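PDB 1UFO: hydrolase, which probably hydrolyses an ester or related bond as a member of the alpha/beta hydrolase fold, its natural substrate being unknown. Local coordinates for residues A29-L41 with A56-P70. Residues are numbered along the deposited sequence; the frame is centred on the assembly and turned at random.
Sequences ALHGLQGSKEHIL and AFDAPRHGEREGPPP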
ATOM      1  N   ALA A  29       9.564 -14.425  -9.527  1.00  8.46           N
ATOM      2  CA  ALA A  29      10.210 -13.669  -8.397  1.00  8.19           C
ATOM      3  C   ALA A  29      11.703 -13.733  -8.522  1.00  9.04           C
ATOM      4  O   ALA A  29      12.258 -14.804  -8.734  1.00  8.62           O
ATOM      5  CB  ALA A  29       9.748 -14.250  -7.041  1.00 10.06           C
ATOM      6  N   LEU A  30      12.351 -12.579  -8.349  1.00  8.09           N
ATOM      7  CA  LEU A  30      13.785 -12.359  -8.527  1.00  8.46           C
ATOM      8  C   LEU A  30      14.359 -11.908  -7.213  1.00  9.73           C
ATOM      9  O   LEU A  30      14.014 -10.855  -6.677  1.00  8.54           O
ATOM     10  CB  LEU A  30      14.068 -11.273  -9.578  1.00  8.06           C
ATOM     11  CG  LEU A  30      13.315 -11.571 -10.891  1.00  9.96           C
ATOM     12  CD1 LEU A  30      13.620 -10.395 -11.891  1.00 11.47           C
ATOM     13  CD2 LEU A  30      13.757 -12.924 -11.574  1.00 10.34           C
ATOM     14  N   HIS A  31      15.214 -12.780  -6.647  1.00  9.44           N
ATOM     15  CA  HIS A  31      15.769 -12.567  -5.337  1.00  8.93           C
ATOM     16  C   HIS A  31      16.830 -11.455  -5.344  1.00  9.25           C
ATOM     17  O   HIS A  31      17.213 -10.961  -6.415  1.00  9.84           O
ATOM     18  CB  HIS A  31      16.337 -13.934  -4.827  1.00  9.22           C
ATOM     19  CG  HIS A  31      17.575 -14.399  -5.540  1.00  9.25           C
ATOM     20  ND1 HIS A  31      18.805 -13.791  -5.378  1.00  9.07           N
ATOM     21  CD2 HIS A  31      17.756 -15.416  -6.437  1.00  9.46           C
ATOM     22  CE1 HIS A  31      19.711 -14.447  -6.104  1.00 10.47           C
ATOM     23  NE2 HIS A  31      19.095 -15.453  -6.745  1.00  9.08           N
ATOM     24  N   GLY A  32      17.358 -11.144  -4.139  1.00 10.69           N
ATOM     25  CA  GLY A  32      18.356 -10.085  -4.059  1.00 10.77           C
ATOM     26  C   GLY A  32      19.773 -10.583  -3.863  1.00 10.40           C
ATOM     27  O   GLY A  32      19.985 -11.797  -3.864  1.00 11.56           O
ATOM     28  N   LEU A  33      20.708  -9.646  -3.686  1.00 10.60           N
ATOM     29  CA  LEU A  33      22.103 -10.026  -3.527  1.00 11.08           C
ATOM     30  C   LEU A  33      22.245 -10.864  -2.301  1.00 11.73           C
ATOM     31  O   LEU A  33      21.611 -10.603  -1.247  1.00 12.15           O
ATOM     32  CB  LEU A  33      22.939  -8.727  -3.448  1.00 13.40           C
ATOM     33  CG  LEU A  33      24.406  -8.946  -3.603  1.00 15.64           C
ATOM     34  CD1 LEU A  33      24.716  -9.501  -4.997  1.00 14.02           C
ATOM     35  CD2 LEU A  33      25.074  -7.575  -3.448  1.00 16.46           C
ATOM     36  N   GLN A  34      23.084 -11.898  -2.462  1.00 12.33           N
ATOM     37  CA  GLN A  34      23.338 -12.935  -1.458  1.00 14.58           C
ATOM     38  C   GLN A  34      22.118 -13.818  -1.134  1.00 14.93           C
ATOM     39  O   GLN A  34      22.165 -14.612  -0.191  1.00 16.82           O
ATOM     40  CB  GLN A  34      23.875 -12.335  -0.167  1.00 16.20           C
ATOM     41  CG  GLN A  34      24.906 -11.203  -0.362  1.00 19.94           C
ATOM     42  CD  GLN A  34      26.224 -11.602  -1.042  1.00 22.75           C
ATOM     43  OE1 GLN A  34      26.996 -10.705  -1.427  1.00 25.43           O
ATOM     44  NE2 GLN A  34      26.512 -12.930  -1.188  1.00 19.17           N
ATOM     45  N   GLY A  35      21.030 -13.688  -1.907  1.00 12.05           N
ATOM     46  CA  GLY A  35      19.853 -14.494  -1.647  1.00 12.53           C
ATOM     47  C   GLY A  35      19.783 -15.700  -2.541  1.00 12.60           C
ATOM     48  O   GLY A  35      20.816 -16.141  -3.090  1.00 13.19           O
ATOM     49  N   SER A  36      18.553 -16.246  -2.712  1.00 12.17           N
ATOM     50  CA  SER A  36      18.411 -17.455  -3.516  1.00 10.21           C
ATOM     51  C   SER A  36      16.932 -17.607  -3.901  1.00 10.28           C
ATOM     52  O   SER A  36      16.062 -16.884  -3.342  1.00 10.38           O
ATOM     53  CB  SER A  36      18.767 -18.682  -2.655  1.00 12.96           C
ATOM     54  OG  SER A  36      17.858 -18.772  -1.552  1.00 13.53           O
ATOM     55  N   LYS A  37      16.643 -18.526  -4.824  1.00  9.59           N
ATOM     56  CA  LYS A  37      15.272 -18.770  -5.255  1.00  9.33           C
ATOM     57  C   LYS A  37      14.408 -19.246  -4.088  1.00 10.38           C
ATOM     58  O   LYS A  37      13.264 -18.857  -3.978  1.00 11.48           O
ATOM     59  CB  LYS A  37      15.257 -19.755  -6.453  1.00 10.68           C
ATOM     60  CG  LYS A  37      15.799 -21.113  -6.127  1.00 12.23           C
ATOM     61  CD  LYS A  37      16.077 -21.856  -7.438  1.00 11.56           C
ATOM     62  CE  LYS A  37      16.530 -23.307  -7.232  1.00 10.35           C
ATOM     63  NZ  LYS A  37      17.786 -23.453  -6.336  1.00 11.01           N
ATOM     64  N   GLU A  38      14.964 -20.051  -3.175  1.00  9.40           N
ATOM     65  CA  GLU A  38      14.092 -20.493  -2.090  1.00  9.26           C
ATOM     66  C   GLU A  38      13.769 -19.366  -1.122  1.00  9.39           C
ATOM     67  O   GLU A  38      12.656 -19.334  -0.626  1.00 10.86           O
ATOM     68  CB  GLU A  38      14.779 -21.607  -1.264  1.00 11.31           C
ATOM     69  CG  GLU A  38      15.114 -22.863  -2.079  1.00 12.79           C
ATOM     70  CD  GLU A  38      16.367 -22.770  -2.996  1.00 13.86           C
ATOM     71  OE1 GLU A  38      16.487 -23.665  -3.871  1.00 13.97           O
ATOM     72  OE2 GLU A  38      17.189 -21.839  -2.865  1.00 12.81           O
ATOM     73  N   HIS A  39      14.750 -18.505  -0.893  1.00 10.45           N
ATOM     74  CA  HIS A  39      14.525 -17.400   0.050  1.00 10.45           C
ATOM     75  C   HIS A  39      13.420 -16.453  -0.456  1.00 10.52           C
ATOM     76  O   HIS A  39      12.511 -16.124   0.291  1.00 11.12           O
ATOM     77  CB  HIS A  39      15.825 -16.605   0.226  1.00 13.63           C
ATOM     78  CG  HIS A  39      15.719 -15.559   1.280  1.00 16.93           C
ATOM     79  ND1 HIS A  39      16.110 -14.255   1.068  1.00 19.05           N
ATOM     80  CD2 HIS A  39      15.252 -15.625   2.551  1.00 19.78           C
ATOM     81  CE1 HIS A  39      15.900 -13.561   2.181  1.00 19.19           C
ATOM     82  NE2 HIS A  39      15.380 -14.366   3.104  1.00 17.82           N
ATOM     83  N   ILE A  40      13.500 -16.042  -1.724  1.00  9.79           N
ATOM     84  CA  ILE A  40      12.477 -15.061  -2.169  1.00  9.54           C
ATOM     85  C   ILE A  40      11.060 -15.702  -2.198  1.00  8.72           C
ATOM     86  O   ILE A  40      10.090 -15.052  -1.771  1.00  9.00           O
ATOM     87  CB  ILE A  40      12.897 -14.434  -3.547  1.00  9.17           C
ATOM     88  CG1 ILE A  40      11.896 -13.338  -3.943  1.00 11.81           C
ATOM     89  CG2 ILE A  40      12.877 -15.472  -4.655  1.00  8.74           C
ATOM     90  CD1 ILE A  40      12.000 -12.179  -3.029  1.00 15.92           C
ATOM     91  N   LEU A  41      10.908 -16.986  -2.557  1.00  9.29           N
ATOM     92  CA  LEU A  41       9.547 -17.559  -2.553  1.00  9.82           C
ATOM     93  C   LEU A  41       9.019 -17.686  -1.092  1.00  9.67           C
ATOM     94  O   LEU A  41       7.828 -17.494  -0.858  1.00 10.51           O
ATOM     95  CB  LEU A  41       9.517 -18.911  -3.243  1.00 10.03           C
ATOM     96  CG  LEU A  41       9.809 -18.751  -4.761  1.00  9.63           C
ATOM     97  CD1 LEU A  41       9.441 -20.105  -5.389  1.00 11.72           C
ATOM     98  CD2 LEU A  41       9.022 -17.620  -5.432  1.00 11.12           C
ATOM     99  N   ALA A  56      10.827 -19.050  -9.356  1.00 10.26           N
ATOM    100  CA  ALA A  56      12.044 -18.307  -8.975  1.00  9.29           C
ATOM    101  C   ALA A  56      13.236 -19.131  -9.384  1.00 10.81           C
ATOM    102  O   ALA A  56      13.188 -20.369  -9.334  1.00 11.18           O
ATOM    103  CB  ALA A  56      12.050 -18.093  -7.466  1.00 11.32           C
ATOM    104  N   PHE A  57      14.294 -18.476  -9.838  1.00  9.11           N
ATOM    105  CA  PHE A  57      15.496 -19.221 -10.136  1.00 10.55           C
ATOM    106  C   PHE A  57      16.662 -18.462  -9.551  1.00 10.50           C
ATOM    107  O   PHE A  57      16.531 -17.264  -9.203  1.00 10.39           O
ATOM    108  CB  PHE A  57      15.659 -19.448 -11.637  1.00 10.00           C
ATOM    109  CG  PHE A  57      15.828 -18.171 -12.466  1.00  9.19           C
ATOM    110  CD1 PHE A  57      17.117 -17.736 -12.832  1.00  8.02           C
ATOM    111  CD2 PHE A  57      14.702 -17.401 -12.852  1.00  8.74           C
ATOM    112  CE1 PHE A  57      17.283 -16.537 -13.600  1.00  8.64           C
ATOM    113  CE2 PHE A  57      14.853 -16.216 -13.621  1.00  9.77           C
ATOM    114  CZ  PHE A  57      16.154 -15.794 -13.991  1.00 10.01           C
ATOM    115  N   ASP A  58      17.805 -19.155  -9.385  1.00 10.10           N
ATOM    116  CA  ASP A  58      18.966 -18.498  -8.807  1.00 10.50           C
ATOM    117  C   ASP A  58      19.681 -17.588  -9.810  1.00 10.40           C
ATOM    118  O   ASP A  58      19.862 -17.944 -10.970  1.00 11.21           O
ATOM    119  CB  ASP A  58      19.983 -19.557  -8.335  1.00 11.31           C
ATOM    120  CG  ASP A  58      19.522 -20.320  -7.125  1.00 13.59           C
ATOM    121  OD1 ASP A  58      19.812 -21.556  -7.042  1.00 13.12           O
ATOM    122  OD2 ASP A  58      18.880 -19.714  -6.254  1.00 12.42           O
ATOM    123  N   ALA A  59      20.110 -16.434  -9.329  1.00  9.97           N
ATOM    124  CA  ALA A  59      20.857 -15.505 -10.195  1.00  9.50           C
ATOM    125  C   ALA A  59      22.271 -16.024 -10.387  1.00 10.61           C
ATOM    126  O   ALA A  59      22.731 -16.876  -9.649  1.00 12.49           O
ATOM    127  CB  ALA A  59      20.909 -14.119  -9.493  1.00 10.45           C
ATOM    128  N   PRO A  60      22.936 -15.502 -11.378  1.00 12.33           N
ATOM    129  CA  PRO A  60      24.333 -15.952 -11.569  1.00 12.91           C
ATOM    130  C   PRO A  60      25.078 -15.756 -10.268  1.00 13.84           C
ATOM    131  O   PRO A  60      24.878 -14.766  -9.527  1.00 12.73           O
ATOM    132  CB  PRO A  60      24.853 -15.023 -12.652  1.00 13.31           C
ATOM    133  CG  PRO A  60      23.671 -14.678 -13.451  1.00 14.97           C
ATOM    134  CD  PRO A  60      22.514 -14.541 -12.412  1.00 12.36           C
ATOM    135  N   ARG A  61      25.966 -16.700  -9.941  1.00 14.70           N
ATOM    136  CA  ARG A  61      26.779 -16.697  -8.747  1.00 15.73           C
ATOM    137  C   ARG A  61      26.072 -16.901  -7.395  1.00 15.42           C
ATOM    138  O   ARG A  61      26.701 -16.813  -6.331  1.00 16.02           O
ATOM    139  CB  ARG A  61      27.584 -15.388  -8.638  1.00 17.77           C
ATOM    140  CG  ARG A  61      28.506 -15.176  -9.748  1.00 18.25           C
ATOM    141  CD  ARG A  61      29.346 -13.916  -9.541  1.00 17.71           C
ATOM    142  NE  ARG A  61      30.240 -13.943  -8.388  1.00 21.51           N
ATOM    143  CZ  ARG A  61      31.174 -13.011  -8.230  1.00 21.35           C
ATOM    144  NH1 ARG A  61      31.247 -12.054  -9.150  1.00 21.06           N
ATOM    145  NH2 ARG A  61      32.042 -13.042  -7.204  1.00 23.01           N
ATOM    146  N   HIS A  62      24.781 -17.223  -7.406  1.00 12.92           N
ATOM    147  CA  HIS A  62      24.017 -17.383  -6.222  1.00 12.11           C
ATOM    148  C   HIS A  62      23.369 -18.784  -6.121  1.00 11.33           C
ATOM    149  O   HIS A  62      23.227 -19.493  -7.127  1.00 11.78           O
ATOM    150  CB  HIS A  62      22.849 -16.358  -6.247  1.00 12.15           C
ATOM    151  CG  HIS A  62      23.291 -14.956  -5.990  1.00 12.56           C
ATOM    152  ND1 HIS A  62      24.012 -14.214  -6.901  1.00 11.79           N
ATOM    153  CD2 HIS A  62      23.142 -14.178  -4.881  1.00 14.04           C
ATOM    154  CE1 HIS A  62      24.294 -13.029  -6.355  1.00 13.31           C
ATOM    155  NE2 HIS A  62      23.776 -12.994  -5.139  1.00 12.57           N
ATOM    156  N   GLY A  63      23.010 -19.144  -4.907  1.00 10.42           N
ATOM    157  CA  GLY A  63      22.280 -20.361  -4.666  1.00 10.52           C
ATOM    158  C   GLY A  63      23.041 -21.613  -5.080  1.00 10.98           C
ATOM    159  O   GLY A  63      24.182 -21.897  -4.594  1.00 14.36           O
ATOM    160  N   GLU A  64      22.454 -22.343  -6.003  1.00 13.23           N
ATOM    161  CA  GLU A  64      23.082 -23.589  -6.476  1.00 13.12           C
ATOM    162  C   GLU A  64      24.084 -23.372  -7.548  1.00 15.87           C
ATOM    163  O   GLU A  64      24.816 -24.320  -7.919  1.00 17.20           O
ATOM    164  CB  GLU A  64      22.046 -24.617  -6.946  1.00 13.02           C
ATOM    165  CG  GLU A  64      21.073 -24.961  -5.834  1.00 18.81           C
ATOM    166  CD  GLU A  64      20.097 -26.103  -6.138  1.00 23.79           C
ATOM    167  OE1 GLU A  64      18.959 -25.840  -6.594  1.00 23.23           O
ATOM    168  OE2 GLU A  64      20.502 -27.291  -5.854  1.00 27.99           O
ATOM    169  N   ARG A  65      24.212 -22.141  -8.037  1.00 14.85           N
ATOM    170  CA  ARG A  65      25.148 -21.845  -9.130  1.00 16.47           C
ATOM    171  C   ARG A  65      26.566 -21.586  -8.669  1.00 17.77           C
ATOM    172  O   ARG A  65      26.766 -21.235  -7.564  1.00 18.38           O
ATOM    173  CB  ARG A  65      24.594 -20.630  -9.905  1.00 14.98           C
ATOM    174  CG  ARG A  65      23.218 -20.956 -10.457  1.00 15.40           C
ATOM    175  CD  ARG A  65      22.565 -19.802 -11.227  1.00 15.56           C
ATOM    176  NE  ARG A  65      23.315 -19.461 -12.449  1.00 15.24           N
ATOM    177  CZ  ARG A  65      22.849 -18.605 -13.366  1.00 14.89           C
ATOM    178  NH1 ARG A  65      21.668 -18.012 -13.176  1.00 12.35           N
ATOM    179  NH2 ARG A  65      23.519 -18.329 -14.480  1.00 13.77           N
ATOM    180  N   GLU A  66      27.579 -21.752  -9.541  1.00 21.47           N
ATOM    181  CA  GLU A  66      28.947 -21.558  -9.077  1.00 23.88           C
ATOM    182  C   GLU A  66      29.199 -20.150  -8.610  1.00 24.06           C
ATOM    183  O   GLU A  66      28.947 -19.240  -9.373  1.00 23.20           O
ATOM    184  CB  GLU A  66      29.967 -21.921 -10.161  1.00 27.91           C
ATOM    185  CG  GLU A  66      31.234 -22.625  -9.538  1.00 34.74           C
ATOM    186  CD  GLU A  66      30.932 -24.112  -9.055  1.00 37.45           C
ATOM    187  OE1 GLU A  66      31.859 -24.835  -8.573  1.00 39.45           O
ATOM    188  OE2 GLU A  66      29.748 -24.560  -9.160  1.00 40.67           O
ATOM    189  N   GLY A  67      29.687 -19.997  -7.381  1.00 24.51           N
ATOM    190  CA  GLY A  67      29.965 -18.674  -6.793  1.00 26.88           C
ATOM    191  C   GLY A  67      31.411 -18.501  -6.345  1.00 29.26           C
ATOM    192  O   GLY A  67      32.284 -19.084  -6.929  1.00 31.11           O
ATOM    193  N   PRO A  68      31.703 -17.741  -5.284  1.00 30.45           N
ATOM    194  CA  PRO A  68      30.759 -17.022  -4.447  1.00 29.74           C
ATOM    195  C   PRO A  68      30.212 -15.809  -5.167  1.00 27.70           C
ATOM    196  O   PRO A  68      30.605 -15.480  -6.306  1.00 26.36           O
ATOM    197  CB  PRO A  68      31.617 -16.646  -3.229  1.00 31.15           C
ATOM    198  CG  PRO A  68      32.899 -16.351  -3.828  1.00 31.82           C
ATOM    199  CD  PRO A  68      33.095 -17.420  -4.897  1.00 31.50           C
ATOM    200  N   PRO A  69      29.292 -15.143  -4.505  1.00 27.43           N
ATOM    201  CA  PRO A  69      28.692 -13.956  -5.074  1.00 25.26           C
ATOM    202  C   PRO A  69      29.740 -12.842  -4.896  1.00 23.88           C
ATOM    203  O   PRO A  69      30.822 -13.060  -4.344  1.00 24.71           O
ATOM    204  CB  PRO A  69      27.524 -13.706  -4.147  1.00 26.79           C
ATOM    205  CG  PRO A  69      27.180 -15.132  -3.651  1.00 27.69           C
ATOM    206  CD  PRO A  69      28.542 -15.589  -3.314  1.00 28.65           C
ATOM    207  N   PRO A  70      29.431 -11.668  -5.348  1.00 21.54           N
ATOM    208  CA  PRO A  70      30.295 -10.496  -5.242  1.00 21.70           C
ATOM    209  C   PRO A  70      30.515 -10.205  -3.737  1.00 22.18           C
ATOM    210  O   PRO A  70      29.586 -10.339  -2.954  1.00 19.94           O
ATOM    211  CB  PRO A  70      29.442  -9.403  -5.891  1.00 22.63           C
ATOM    212  CG  PRO A  70      28.625 -10.144  -6.931  1.00 23.88           C
ATOM    213  CD  PRO A  70      28.322 -11.475  -6.297  1.00 21.82           C
TER
HETATM  214  O   HOH W   1      14.819 -15.509  -7.743  1.00  9.27           O
HETATM  215  O   HOH W   2      23.177 -17.302  -2.675  1.00 18.37           O
HETATM  216  O   HOH W   3      19.561 -22.173  -4.070  1.00 13.67           O
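Lys37 lays its aliphatic chain across Asp58, CG coming within 3.4 Å of Asp58 OD2, before a bend at chi4 (-56°) turns NZ in among three carboxylates. NZ lies 2.7 Å from Glu64 OE1, on the anti side, and reaches Asp58 OD1 at 2.9 Å, from above the carboxylate plane; Glu38 OE1 takes NZ on its syn side at 2.8 Å, and Glu64 also pairs with Arg7. Asp58 is held at both oxygens: OD2 takes Lys37 N nearly in line with its C-O bond (2.9 Å, N-H...O angle 166°), while Glu64 N reaches OD1 from the face opposite NZ. This ties helix 37-42, N-capped by Ser36, whose OG accepts from His39 N, to the other loop. In this alpha/beta hydrolase fold the two segments run off the C-terminal ends of adjacent parallel strands, 25-30 and 52-56, and Gly32 lies against what is probably the Ser-His-Asp catalytic triad. Ala59 N donates to His31 NE2 (2.9 Å), tilted 24° from the ring plane, whereas Gln34 N meets His62 NE2 within its ring plane at 3.0 Å. Each ND1 donates within its own segment, His31 to Gly32 O and His62 to Pro60 O, fixing both rings.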